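PDB 3O0Y: lipoprotein from Colwellia psychrerythraea, which is of unknown biochemical function but belongs to the DUF885 family in a metallopeptidase-like clan and is probably anchored to the membrane through a lipid. Local coordinates for residues A[357-362]-A[422-427]; A[365-370]-A[386-391]; A[369-374]-A[444-449]; A[417-422]-A[433-438]. One frame throughout, in Å; residues are numbered along the deposited sequence.

Interaction 1: residues A[357-362]-A[422-427]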
loop_
_atom_site.group_PDB
_atom_site.type_symbol
_atom_site.label_atom_id
_atom_site.label_comp_id
_atom_site.label_asym_id
_atom_site.label_seq_id
_atom_site.Cartn_x
_atom_site.Cartn_y
_atom_site.Cartn_z
ATOM N N GLU A 357 15.756 16.594 13.520
ATOM C CA GLU A 357 16.833 15.683 13.834
ATOM C C GLU A 357 16.570 14.789 15.023
ATOM O O GLU A 357 16.977 13.579 15.027
ATOM C CB GLU A 357 18.172 16.469 14.083
ATOM C CG GLU A 357 18.768 17.080 12.801
ATOM C CD GLU A 357 19.930 18.069 13.041
ATOM O OE1 GLU A 357 20.075 18.622 14.174
ATOM O OE2 GLU A 357 20.659 18.334 12.006
ATOM N N GLU A 358 15.911 15.334 16.024
ATOM C CA GLU A 358 15.545 14.572 17.213
ATOM C C GLU A 358 14.551 13.484 16.848
ATOM O O GLU A 358 14.688 12.333 17.253
ATOM C CB GLU A 358 14.978 15.470 18.317
ATOM C CG GLU A 358 14.828 14.670 19.651
ATOM C CD GLU A 358 14.170 15.449 20.782
ATOM O OE1 GLU A 358 13.874 16.626 20.608
ATOM O OE2 GLU A 358 13.861 14.825 21.808
ATOM N N LEU A 359 13.515 13.827 16.077
ATOM C CA LEU A 359 12.571 12.864 15.633
ATOM C C LEU A 359 13.246 11.718 14.887
ATOM O O LEU A 359 13.008 10.545 15.155
ATOM C CB LEU A 359 11.488 13.565 14.796
ATOM C CG LEU A 359 10.276 12.803 14.378
ATOM C CD1 LEU A 359 9.153 13.811 13.779
ATOM C CD2 LEU A 359 10.638 11.699 13.373
ATOM N N LEU A 360 14.124 12.047 13.946
ATOM C CA LEU A 360 14.800 11.022 13.145
ATOM C C LEU A 360 15.729 10.142 13.986
ATOM O O LEU A 360 15.772 8.929 13.770
ATOM C CB LEU A 360 15.551 11.660 11.984
ATOM C CG LEU A 360 14.651 12.196 10.830
ATOM C CD1 LEU A 360 15.502 13.156 9.939
ATOM C CD2 LEU A 360 14.041 11.117 10.039
ATOM N N SER A 361 16.398 10.743 14.975
ATOM C CA SER A 361 17.254 9.977 15.890
ATOM C C SER A 361 16.433 9.063 16.747
ATOM O O SER A 361 16.819 7.911 17.027
ATOM C CB SER A 361 18.106 10.884 16.796
ATOM O OG SER A 361 18.920 11.646 15.885
ATOM N N ASP A 362 15.315 9.578 17.213
ATOM C CA ASP A 362 14.400 8.728 18.002
ATOM C C ASP A 362 13.907 7.516 17.224
ATOM O O ASP A 362 13.946 6.344 17.737
ATOM C CB ASP A 362 13.175 9.511 18.519
ATOM C CG ASP A 362 13.517 10.498 19.675
ATOM O OD1 ASP A 362 14.649 10.442 20.297
ATOM O OD2 ASP A 362 12.604 11.326 19.990
ATOM N N ARG A 422 6.591 17.329 7.668
ATOM C CA ARG A 422 6.020 18.662 7.385
ATOM C C ARG A 422 5.578 19.414 8.637
ATOM O O ARG A 422 5.902 20.623 8.798
ATOM C CB ARG A 422 4.815 18.566 6.474
ATOM C CG ARG A 422 4.196 19.913 6.027
ATOM C CD ARG A 422 2.904 19.753 5.183
ATOM N NE ARG A 422 1.696 19.661 6.016
ATOM C CZ ARG A 422 0.989 18.545 6.288
ATOM N NH1 ARG A 422 1.266 17.347 5.754
ATOM N NH2 ARG A 422 -0.064 18.647 7.089
ATOM N N ASP A 423 4.837 18.722 9.517
ATOM C CA ASP A 423 4.188 19.386 10.652
ATOM C C ASP A 423 4.482 18.614 11.950
ATOM O O ASP A 423 4.070 17.444 12.081
ATOM C CB ASP A 423 2.696 19.322 10.406
ATOM C CG ASP A 423 1.885 20.051 11.500
ATOM O OD1 ASP A 423 2.514 20.645 12.449
ATOM O OD2 ASP A 423 0.622 19.987 11.409
ATOM N N MET A 424 5.149 19.273 12.892
ATOM C CA MET A 424 5.513 18.590 14.132
ATOM C C MET A 424 4.228 18.243 14.933
ATOM O O MET A 424 4.187 17.266 15.680
ATOM C CB MET A 424 6.588 19.347 14.935
ATOM C CG MET A 424 8.084 19.269 14.367
ATOM S SD MET A 424 8.757 17.645 14.010
ATOM C CE MET A 424 8.077 17.365 12.292
ATOM N N LYS A 425 3.167 19.034 14.763
ATOM C CA LYS A 425 1.927 18.764 15.500
ATOM C C LYS A 425 1.285 17.452 15.047
ATOM O O LYS A 425 0.544 16.818 15.809
ATOM C CB LYS A 425 0.922 19.924 15.393
ATOM C CG LYS A 425 1.509 21.341 15.489
ATOM C CD LYS A 425 2.068 21.672 16.870
ATOM C CE LYS A 425 1.939 23.189 17.279
ATOM N NZ LYS A 425 0.881 23.920 16.503
ATOM N N ALA A 426 1.614 17.020 13.832
ATOM C CA ALA A 426 1.156 15.772 13.245
ATOM C C ALA A 426 2.046 14.566 13.642
ATOM O O ALA A 426 1.809 13.465 13.225
ATOM C CB ALA A 426 1.096 15.927 11.696
ATOM N N ASN A 427 3.109 14.838 14.383
ATOM C CA ASN A 427 4.083 13.842 14.863
ATOM C C ASN A 427 4.249 13.853 16.356
ATOM O O ASN A 427 5.372 13.976 16.852
ATOM C CB ASN A 427 5.445 14.106 14.227
ATOM C CG ASN A 427 5.483 13.763 12.713
ATOM O OD1 ASN A 427 5.396 14.666 11.837
ATOM N ND2 ASN A 427 5.608 12.520 12.419
#
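One methyl group of Leu359 carries this contact, meeting both Met424 and Asn427. The interaction is apolar. CD1 of Leu359 approaches CB of Asn427 at 3.7 Å and SD of Met424 at 3.9 Å, and CE of Met424 also lies close by at 4.0 Å. The leucine thus touches the bent end of the methionine and the root of the asparagine, crossing the latter side chain at about a right angle. Bends at both chi2 (-52°) and chi3 (84°) curl the Met424 chain and bring its sulfur to the helix, although its CB does not face that way. The three touching residues are buried, and Leu421 and Tyr349 also pack against Leu359.

The hydrogen bonds lie within each segment and fix its shape. On the helix, Ser361 OG bonds back to Glu357 O at 2.9 Å. That carbonyl also accepts the helical bond from Ser361 N, and the two donors reach it from opposite faces of its plane, so one backbone oxygen is gripped twice. In 422-427, Asp423 OD1 accepts from Lys425 N at 2.9 Å, the donor standing well above the carboxylate plane. Two short-range backbone bonds follow, Ala426 N to Asp423 O and Asn427 N to Met424 O, each 3.0 Å long.

Those bonds define an Asx turn at Asp423 leading into the 3-10 turn 424-426, within the connection from strand 416-419 to helix 432-439. The contact is a helix-to-loop packing that lays this connection against helix 353-373.

Interaction 2: residues A[365-370]-A[386-391]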
loop_
_atom_site.group_PDB
_atom_site.type_symbol
_atom_site.label_atom_id
_atom_site.label_comp_id
_atom_site.label_asym_id
_atom_site.label_seq_id
_atom_site.Cartn_x
_atom_site.Cartn_y
_atom_site.Cartn_z
ATOM N N GLY A 365 16.661 4.959 16.859
ATOM C CA GLY A 365 16.820 4.283 18.102
ATOM C C GLY A 365 15.724 3.245 18.360
ATOM O O GLY A 365 16.007 2.145 18.901
ATOM N N TYR A 366 14.496 3.583 17.997
ATOM C CA TYR A 366 13.415 2.631 18.185
ATOM C C TYR A 366 13.650 1.368 17.361
ATOM O O TYR A 366 13.336 0.245 17.831
ATOM C CB TYR A 366 12.036 3.205 17.872
ATOM C CG TYR A 366 11.578 4.389 18.694
ATOM C CD1 TYR A 366 11.968 4.548 20.019
ATOM C CD2 TYR A 366 10.772 5.367 18.122
ATOM C CE1 TYR A 366 11.563 5.664 20.740
ATOM C CE2 TYR A 366 10.331 6.478 18.840
ATOM C CZ TYR A 366 10.745 6.625 20.163
ATOM O OH TYR A 366 10.335 7.705 20.955
ATOM N N ILE A 367 14.053 1.543 16.101
ATOM C CA ILE A 367 14.314 0.381 15.182
ATOM C C ILE A 367 15.394 -0.473 15.764
ATOM O O ILE A 367 15.228 -1.700 15.849
ATOM C CB ILE A 367 14.657 0.835 13.767
ATOM C CG1 ILE A 367 13.493 1.579 13.201
ATOM C CG2 ILE A 367 15.041 -0.405 12.869
ATOM C CD1 ILE A 367 13.781 2.210 11.852
ATOM N N THR A 368 16.507 0.125 16.201
ATOM C CA THR A 368 17.627 -0.624 16.712
ATOM C C THR A 368 17.231 -1.454 17.934
ATOM O O THR A 368 17.633 -2.648 18.061
ATOM C CB THR A 368 18.813 0.348 17.050
ATOM O OG1 THR A 368 19.161 1.019 15.838
ATOM C CG2 THR A 368 20.002 -0.395 17.657
ATOM N N GLU A 369 16.548 -0.802 18.874
ATOM C CA GLU A 369 16.155 -1.459 20.098
ATOM C C GLU A 369 15.206 -2.635 19.828
ATOM O O GLU A 369 15.395 -3.700 20.356
ATOM C CB GLU A 369 15.531 -0.452 21.050
ATOM C CG GLU A 369 14.949 -1.057 22.321
ATOM C CD GLU A 369 14.131 0.032 23.110
ATOM O OE1 GLU A 369 13.285 0.816 22.510
ATOM O OE2 GLU A 369 14.423 0.147 24.315
ATOM N N VAL A 370 14.135 -2.422 19.075
ATOM C CA VAL A 370 13.141 -3.484 18.896
ATOM C C VAL A 370 13.740 -4.654 18.119
ATOM O O VAL A 370 13.408 -5.777 18.365
ATOM C CB VAL A 370 11.834 -2.982 18.253
ATOM C CG1 VAL A 370 12.005 -2.555 16.713
ATOM C CG2 VAL A 370 10.721 -4.048 18.469
ATOM N N VAL A 386 16.520 -2.158 6.633
ATOM C CA VAL A 386 15.693 -1.016 6.362
ATOM C C VAL A 386 16.435 0.308 6.561
ATOM O O VAL A 386 17.382 0.387 7.352
ATOM C CB VAL A 386 14.450 -1.037 7.320
ATOM C CG1 VAL A 386 14.855 -0.764 8.791
ATOM C CG2 VAL A 386 13.389 -0.040 6.893
ATOM N N GLU A 387 16.023 1.305 5.820
ATOM C CA GLU A 387 16.551 2.650 5.964
ATOM C C GLU A 387 15.399 3.628 6.187
ATOM O O GLU A 387 14.303 3.402 5.716
ATOM C CB GLU A 387 17.341 3.074 4.731
ATOM C CG GLU A 387 18.581 2.186 4.566
ATOM C CD GLU A 387 19.575 2.663 3.494
ATOM O OE1 GLU A 387 19.401 3.803 2.921
ATOM O OE2 GLU A 387 20.481 1.822 3.219
ATOM N N VAL A 388 15.680 4.706 6.906
ATOM C CA VAL A 388 14.664 5.735 7.185
ATOM C C VAL A 388 14.945 6.990 6.344
ATOM O O VAL A 388 16.121 7.486 6.370
ATOM C CB VAL A 388 14.675 6.101 8.662
ATOM C CG1 VAL A 388 13.656 7.255 8.965
ATOM C CG2 VAL A 388 14.368 4.854 9.548
ATOM N N LYS A 389 13.933 7.549 5.656
ATOM C CA LYS A 389 14.017 8.779 4.877
ATOM C C LYS A 389 12.802 9.666 5.149
ATOM O O LYS A 389 11.736 9.164 5.407
ATOM C CB LYS A 389 14.024 8.518 3.381
ATOM C CG LYS A 389 15.302 7.833 2.874
ATOM C CD LYS A 389 15.321 7.671 1.300
ATOM C CE LYS A 389 15.614 8.968 0.534
ATOM N NZ LYS A 389 15.850 8.842 -1.030
ATOM N N SER A 390 13.004 10.987 5.078
ATOM C CA SER A 390 11.888 11.908 5.182
ATOM C C SER A 390 11.314 12.073 3.790
ATOM O O SER A 390 12.068 12.076 2.804
ATOM C CB SER A 390 12.307 13.246 5.821
ATOM O OG SER A 390 13.391 13.814 5.119
ATOM N N PHE A 391 10.011 12.279 3.661
ATOM C CA PHE A 391 9.467 12.667 2.391
ATOM C C PHE A 391 10.079 14.005 1.978
ATOM O O PHE A 391 10.276 14.890 2.796
ATOM C CB PHE A 391 7.957 12.826 2.430
ATOM C CG PHE A 391 7.202 11.557 2.494
ATOM C CD1 PHE A 391 7.050 10.770 1.372
ATOM C CD2 PHE A 391 6.578 11.149 3.633
ATOM C CE1 PHE A 391 6.275 9.628 1.398
ATOM C CE2 PHE A 391 5.839 9.967 3.674
ATOM C CZ PHE A 391 5.686 9.208 2.568
#
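Ile367 reaches the strand through both of its branches: chi1 of -62° sets CG2 anti to the backbone N and CG1 anti to the carbonyl carbon, and chi2 of 174° then extends CD1 to full length. The two methyls are thereby spread far enough apart to meet two different valines. This is helix-on-sheet packing, in which helix 353-373 lies against strand 387-390, which runs at the border of a three-stranded mixed sheet, parallel to its neighbour 416-419.

Val386 and Val388 are two positions apart, and both turn their CB atoms to the helix, whereas the intervening Glu387 points away, as the alternation of an extended chain requires. The approach differs at the two sites. Ile367 and Val386 come tip to tip, while Ile367 and Val388 slide past each other in opposite directions. Val388 is also touched by Leu360, Ile363 and Asn364 of the same helix, and Ile367 also touches Thr436 of helix 432-439.

The evidence for apolar packing is in the methyl distances: Ile367 CG2 stands 4.1 Å from Val386 CG1, and the closer pair is Ile367 CD1 with Val388 CG2 at 3.6 Å.

Interaction 3: residues A[369-374]-A[444-449]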
loop_
_atom_site.group_PDB
_atom_site.type_symbol
_atom_site.label_atom_id
_atom_site.label_comp_id
_atom_site.label_asym_id
_atom_site.label_seq_id
_atom_site.Cartn_x
_atom_site.Cartn_y
_atom_site.Cartn_z
ATOM N N GLU A 369 16.548 -0.802 18.874
ATOM C CA GLU A 369 16.155 -1.459 20.098
ATOM C C GLU A 369 15.206 -2.635 19.828
ATOM O O GLU A 369 15.395 -3.700 20.356
ATOM C CB GLU A 369 15.531 -0.452 21.050
ATOM C CG GLU A 369 14.949 -1.057 22.321
ATOM C CD GLU A 369 14.131 0.032 23.110
ATOM O OE1 GLU A 369 13.285 0.816 22.510
ATOM O OE2 GLU A 369 14.423 0.147 24.315
ATOM N N VAL A 370 14.135 -2.422 19.075
ATOM C CA VAL A 370 13.141 -3.484 18.896
ATOM C C VAL A 370 13.740 -4.654 18.119
ATOM O O VAL A 370 13.408 -5.777 18.365
ATOM C CB VAL A 370 11.834 -2.982 18.253
ATOM C CG1 VAL A 370 12.005 -2.555 16.713
ATOM C CG2 VAL A 370 10.721 -4.048 18.469
ATOM N N THR A 371 14.616 -4.375 17.153
ATOM C CA THR A 371 15.138 -5.433 16.303
ATOM C C THR A 371 15.998 -6.357 17.109
ATOM O O THR A 371 15.927 -7.576 16.963
ATOM C CB THR A 371 15.956 -4.815 15.145
ATOM O OG1 THR A 371 15.111 -3.953 14.396
ATOM C CG2 THR A 371 16.551 -5.913 14.205
ATOM N N ALA A 372 16.694 -5.778 18.082
ATOM C CA ALA A 372 17.497 -6.569 19.020
ATOM C C ALA A 372 16.647 -7.348 19.997
ATOM O O ALA A 372 16.871 -8.544 20.233
ATOM C CB ALA A 372 18.446 -5.639 19.806
ATOM N N LYS A 373 15.703 -6.681 20.613
ATOM C CA LYS A 373 14.911 -7.268 21.656
ATOM C C LYS A 373 13.918 -8.285 21.120
ATOM O O LYS A 373 13.518 -9.179 21.856
ATOM C CB LYS A 373 14.159 -6.175 22.422
ATOM C CG LYS A 373 15.088 -5.335 23.297
ATOM C CD LYS A 373 15.269 -6.017 24.674
ATOM C CE LYS A 373 16.701 -5.891 25.215
ATOM N NZ LYS A 373 17.089 -7.089 26.077
ATOM N N MET A 374 13.516 -8.185 19.839
ATOM C CA MET A 374 12.551 -9.070 19.271
ATOM C C MET A 374 13.104 -10.423 18.815
ATOM O O MET A 374 12.337 -11.369 18.591
ATOM C CB MET A 374 11.751 -8.374 18.104
ATOM C CG MET A 374 12.467 -8.310 16.832
ATOM S SD MET A 374 11.635 -7.046 15.662
ATOM C CE MET A 374 11.682 -8.239 14.218
ATOM N N HIS A 444 6.073 -3.944 8.429
ATOM C CA HIS A 444 6.174 -4.109 6.995
ATOM C C HIS A 444 7.536 -4.543 6.510
ATOM O O HIS A 444 7.596 -5.454 5.683
ATOM C CB HIS A 444 5.812 -2.845 6.258
ATOM C CG HIS A 444 4.346 -2.519 6.203
ATOM N ND1 HIS A 444 3.357 -3.483 6.037
ATOM C CD2 HIS A 444 3.713 -1.324 6.260
ATOM C CE1 HIS A 444 2.181 -2.864 5.956
ATOM N NE2 HIS A 444 2.366 -1.563 6.091
ATOM N N HIS A 445 8.618 -3.921 6.951
ATOM C CA HIS A 445 9.942 -4.274 6.436
ATOM C C HIS A 445 10.287 -5.733 6.765
ATOM O O HIS A 445 10.695 -6.532 5.900
ATOM C CB HIS A 445 11.036 -3.335 6.957
ATOM C CG HIS A 445 12.400 -3.776 6.501
ATOM N ND1 HIS A 445 12.780 -3.646 5.180
ATOM C CD2 HIS A 445 13.373 -4.508 7.115
ATOM C CE1 HIS A 445 13.981 -4.210 5.022
ATOM N NE2 HIS A 445 14.361 -4.765 6.174
ATOM N N TRP A 446 10.093 -6.132 8.021
ATOM C CA TRP A 446 10.474 -7.448 8.440
ATOM C C TRP A 446 9.692 -8.485 7.584
ATOM O O TRP A 446 10.271 -9.450 7.092
ATOM C CB TRP A 446 10.239 -7.628 9.934
ATOM C CG TRP A 446 10.967 -8.797 10.555
ATOM C CD1 TRP A 446 10.426 -10.004 10.918
ATOM C CD2 TRP A 446 12.317 -8.816 10.994
ATOM N NE1 TRP A 446 11.362 -10.764 11.539
ATOM C CE2 TRP A 446 12.536 -10.078 11.588
ATOM C CE3 TRP A 446 13.363 -7.888 10.944
ATOM C CZ2 TRP A 446 13.755 -10.445 12.132
ATOM C CZ3 TRP A 446 14.556 -8.264 11.486
ATOM C CH2 TRP A 446 14.737 -9.496 12.125
ATOM N N GLN A 447 8.406 -8.246 7.413
ATOM C CA GLN A 447 7.525 -9.196 6.720
ATOM C C GLN A 447 7.826 -9.236 5.249
ATOM O O GLN A 447 8.108 -10.334 4.702
ATOM C CB GLN A 447 6.074 -8.872 6.987
ATOM C CG GLN A 447 5.054 -9.712 6.288
ATOM C CD GLN A 447 4.750 -9.206 4.917
ATOM O OE1 GLN A 447 4.177 -8.142 4.755
ATOM N NE2 GLN A 447 4.998 -10.081 3.893
ATOM N N ILE A 448 7.860 -8.060 4.631
ATOM C CA ILE A 448 8.106 -7.998 3.149
ATOM C C ILE A 448 9.485 -8.549 2.765
ATOM O O ILE A 448 9.646 -9.297 1.822
ATOM C CB ILE A 448 7.891 -6.568 2.656
ATOM C CG1 ILE A 448 6.391 -6.300 2.615
ATOM C CG2 ILE A 448 8.550 -6.274 1.269
ATOM C CD1 ILE A 448 6.020 -4.873 2.451
ATOM N N ALA A 449 10.507 -8.177 3.504
ATOM C CA ALA A 449 11.822 -8.667 3.262
ATOM C C ALA A 449 11.953 -10.178 3.441
ATOM O O ALA A 449 12.551 -10.885 2.597
ATOM C CB ALA A 449 12.851 -7.895 4.198
#
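Thr371 and Trp446 mark the nearest backbone approach, with CA atoms 9.4 Å apart, a spacing that side chains must bridge between the C-terminal part of helix 353-373 and the start of helix 444-452.

Met374 does most of the bridging. Its CG occupies the position between the backbone N and the carbonyl carbon, and the chain bends at chi3 to lower CE onto the indole. The methyl sits over the centre of the Trp446 ring system, 3.3 Å from both CD2 and CE2, the two atoms of the fused bond. Measured to the centroid of the six-membered ring, CE lies at 3.4 Å and only 16° off the ring normal, which makes this a CH-pi contact over the face. The sulfur stands behind its methyl: SD is 5.0 Å from the same centroid, 7° off the normal, a Met-aromatic contact at longer range. Replacing Trp446 by an alanine would probably leave the Met374 methyl without the flat surface it rests on and open a gap between the two helices.

Thr371 adds a lesser contact, its CG2 approaching CZ3 of Trp446 obliquely at 4.1 Å. Its hydroxyl is engaged by other partners, bonding to Ile367 O one turn back and to Asn441 ND2.

Around this pair, Phe378 meets the Trp446 ring with planes at about 80°, while Pro382 and Asn441 also touch the indole. Leu484 packs on Met374, and helix 467-483 contacts helix 444-452 through His444 and Gln447.

Interaction 4: residues A[417-422]-A[433-438]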
loop_
_atom_site.group_PDB
_atom_site.type_symbol
_atom_site.label_atom_id
_atom_site.label_comp_id
_atom_site.label_asym_id
_atom_site.label_seq_id
_atom_site.Cartn_x
_atom_site.Cartn_y
_atom_site.Cartn_z
ATOM N N TYR A 417 11.485 3.184 5.201
ATOM C CA TYR A 417 10.493 3.754 6.055
ATOM C C TYR A 417 10.563 5.251 5.820
ATOM O O TYR A 417 11.519 5.918 6.159
ATOM C CB TYR A 417 10.761 3.339 7.507
ATOM C CG TYR A 417 10.031 4.094 8.624
ATOM C CD1 TYR A 417 8.878 4.798 8.432
ATOM C CD2 TYR A 417 10.482 3.949 9.920
ATOM C CE1 TYR A 417 8.238 5.433 9.501
ATOM C CE2 TYR A 417 9.853 4.621 10.972
ATOM C CZ TYR A 417 8.726 5.325 10.755
ATOM O OH TYR A 417 8.085 5.949 11.799
ATOM N N TRP A 418 9.515 5.743 5.166
ATOM C CA TRP A 418 9.346 7.130 4.920
ATOM C C TRP A 418 8.550 7.808 6.028
ATOM O O TRP A 418 7.480 7.308 6.454
ATOM C CB TRP A 418 8.594 7.375 3.648
ATOM C CG TRP A 418 9.264 6.886 2.443
ATOM C CD1 TRP A 418 9.151 5.624 1.948
ATOM C CD2 TRP A 418 10.186 7.587 1.571
ATOM N NE1 TRP A 418 9.914 5.494 0.794
ATOM C CE2 TRP A 418 10.574 6.672 0.555
ATOM C CE3 TRP A 418 10.730 8.865 1.566
ATOM C CZ2 TRP A 418 11.483 7.012 -0.459
ATOM C CZ3 TRP A 418 11.646 9.223 0.585
ATOM C CH2 TRP A 418 12.000 8.285 -0.445
ATOM N N ILE A 419 9.077 8.929 6.493
ATOM C CA ILE A 419 8.406 9.735 7.519
ATOM C C ILE A 419 8.100 11.148 7.034
ATOM O O ILE A 419 8.946 11.766 6.397
ATOM C CB ILE A 419 9.288 9.731 8.830
ATOM C CG1 ILE A 419 8.555 10.434 9.948
ATOM C CG2 ILE A 419 10.646 10.322 8.570
ATOM C CD1 ILE A 419 7.367 9.669 10.516
ATOM N N ASN A 420 6.887 11.663 7.323
ATOM C CA ASN A 420 6.504 13.028 6.917
ATOM C C ASN A 420 6.868 14.038 7.989
ATOM O O ASN A 420 6.315 13.974 9.106
ATOM C CB ASN A 420 5.008 13.081 6.709
ATOM C CG ASN A 420 4.598 14.269 5.936
ATOM O OD1 ASN A 420 5.091 15.366 6.146
ATOM N ND2 ASN A 420 3.670 14.074 5.000
ATOM N N LEU A 421 7.871 14.871 7.720
ATOM C CA LEU A 421 8.295 15.886 8.676
ATOM C C LEU A 421 7.671 17.266 8.452
ATOM O O LEU A 421 8.148 18.276 9.033
ATOM C CB LEU A 421 9.800 15.941 8.671
ATOM C CG LEU A 421 10.634 14.675 8.836
ATOM C CD1 LEU A 421 12.102 15.024 8.692
ATOM C CD2 LEU A 421 10.238 14.082 10.200
ATOM N N ARG A 422 6.591 17.329 7.668
ATOM C CA ARG A 422 6.020 18.662 7.385
ATOM C C ARG A 422 5.578 19.414 8.637
ATOM O O ARG A 422 5.902 20.623 8.798
ATOM C CB ARG A 422 4.815 18.566 6.474
ATOM C CG ARG A 422 4.196 19.913 6.027
ATOM C CD ARG A 422 2.904 19.753 5.183
ATOM N NE ARG A 422 1.696 19.661 6.016
ATOM C CZ ARG A 422 0.989 18.545 6.288
ATOM N NH1 ARG A 422 1.266 17.347 5.754
ATOM N NH2 ARG A 422 -0.064 18.647 7.089
ATOM N N LYS A 433 6.519 5.537 18.182
ATOM C CA LYS A 433 6.936 4.148 18.335
ATOM C C LYS A 433 6.016 3.254 17.522
ATOM O O LYS A 433 6.487 2.457 16.680
ATOM C CB LYS A 433 6.926 3.712 19.815
ATOM C CG LYS A 433 8.149 4.046 20.587
ATOM C CD LYS A 433 8.002 3.444 22.040
ATOM C CE LYS A 433 9.149 3.717 22.916
ATOM N NZ LYS A 433 8.927 3.309 24.334
ATOM N N THR A 434 4.682 3.412 17.669
ATOM C CA THR A 434 3.799 2.461 17.005
ATOM C C THR A 434 3.931 2.551 15.491
ATOM O O THR A 434 3.913 1.538 14.774
ATOM C CB THR A 434 2.354 2.539 17.510
ATOM O OG1 THR A 434 1.740 1.250 17.259
ATOM C CG2 THR A 434 1.579 3.732 16.889
ATOM N N LEU A 435 4.094 3.781 14.991
ATOM C CA LEU A 435 4.273 3.993 13.533
ATOM C C LEU A 435 5.541 3.295 13.080
ATOM O O LEU A 435 5.584 2.656 12.020
ATOM C CB LEU A 435 4.304 5.446 13.213
ATOM C CG LEU A 435 4.495 5.792 11.742
ATOM C CD1 LEU A 435 3.227 5.253 10.971
ATOM C CD2 LEU A 435 4.678 7.301 11.577
ATOM N N THR A 436 6.576 3.407 13.903
ATOM C CA THR A 436 7.870 2.875 13.557
ATOM C C THR A 436 7.882 1.327 13.569
ATOM O O THR A 436 8.520 0.658 12.691
ATOM C CB THR A 436 8.944 3.464 14.458
ATOM O OG1 THR A 436 9.010 4.893 14.276
ATOM C CG2 THR A 436 10.284 2.784 14.273
ATOM N N TYR A 437 7.137 0.743 14.515
ATOM C CA TYR A 437 6.963 -0.694 14.496
ATOM C C TYR A 437 6.163 -1.185 13.352
ATOM O O TYR A 437 6.459 -2.250 12.761
ATOM C CB TYR A 437 6.437 -1.194 15.846
ATOM C CG TYR A 437 7.233 -0.762 17.066
ATOM C CD1 TYR A 437 8.627 -0.639 17.059
ATOM C CD2 TYR A 437 6.588 -0.415 18.249
ATOM C CE1 TYR A 437 9.302 -0.213 18.128
ATOM C CE2 TYR A 437 7.279 -0.048 19.336
ATOM C CZ TYR A 437 8.629 0.082 19.296
ATOM O OH TYR A 437 9.334 0.565 20.413
ATOM N N HIS A 438 5.128 -0.432 12.977
ATOM C CA HIS A 438 4.288 -0.748 11.871
ATOM C C HIS A 438 5.016 -0.725 10.535
ATOM O O HIS A 438 4.899 -1.694 9.748
ATOM C CB HIS A 438 3.211 0.291 11.837
ATOM C CG HIS A 438 2.199 0.097 10.755
ATOM N ND1 HIS A 438 2.374 0.504 9.470
ATOM C CD2 HIS A 438 1.028 -0.602 10.757
ATOM C CE1 HIS A 438 1.281 0.294 8.769
ATOM N NE2 HIS A 438 0.477 -0.470 9.491
#
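Tyr417 and Thr436 make the polar link between strand and helix. The phenol donates its proton from OH to Thr436 OG1 at 2.8 Å, with the threonine oxygen lying at the ring's edge, near its plane. OG1 passes the link on to Leu432 O, one turn earlier in the helix, so the buried threonine oxygen is held between a phenol and a main-chain carbonyl. With CG of Tyr417 anti to the backbone N (chi1 166°), the ring extends toward the helix and crosses the Thr436 side chain at about a right angle. A phenylalanine in place of Tyr417 would probably leave Thr436 OG1 without its partner from the strand, its bond to Leu432 O remaining, and so remove the polar tie between strand and helix.

Leu435 makes the van der Waals contacts. Its CG lies 3.6 Å from the phenol oxygen, Tyr417 OH, and its CD2 makes an apolar contact with Ile419 CD1 at 3.7 Å, the two side chains crossing obliquely. A bound sulfate, probably from the crystallisation liquor, is about 6 Å from the Leu435 side chain.

Farther along 417-422, an Asx turn shapes the chain: Asn420 OD1 accepts from Arg422 N at 2.9 Å, in the carbonyl plane, with an N-H...O angle of 160°. Asn420 ND2 is tied to Gln396 O and Pro400 O.

Strand 417-419 and helix 433-438 run roughly antiparallel, at 148°, with axes 9.8 Å apart at closest. Strand 416-419 is central in the sheet, between 387-390 and 402-405; helix 353-373 touches both Tyr417 and Thr436, and helix 467-483 packs against Tyr437 and His438.

How the interactions relate
Helix 353-373 supplies one side of interactions 1, 2 and 3, the first and third centred about 21 Å apart. Interaction 4 ties in with each: its centre is about 8 Å from interaction 2, to which probable backbone bonds such as Glu387 O to Tyr417 N (2.9 Å) join it, about 9 Å from interaction 1, where Leu359 CD1 meets Leu421 CD2 at 3.7 Å, and about 14 Å from interaction 3. On that last side His444 N lies 2.9 Å from His438 O, a probable hydrogen bond, and Glu439 touches His444. The His438-Glu439 pair followed by His444 resembles, with a longer spacing, the zinc-binding motif of clan MA peptidases and is consistent with an active-site region.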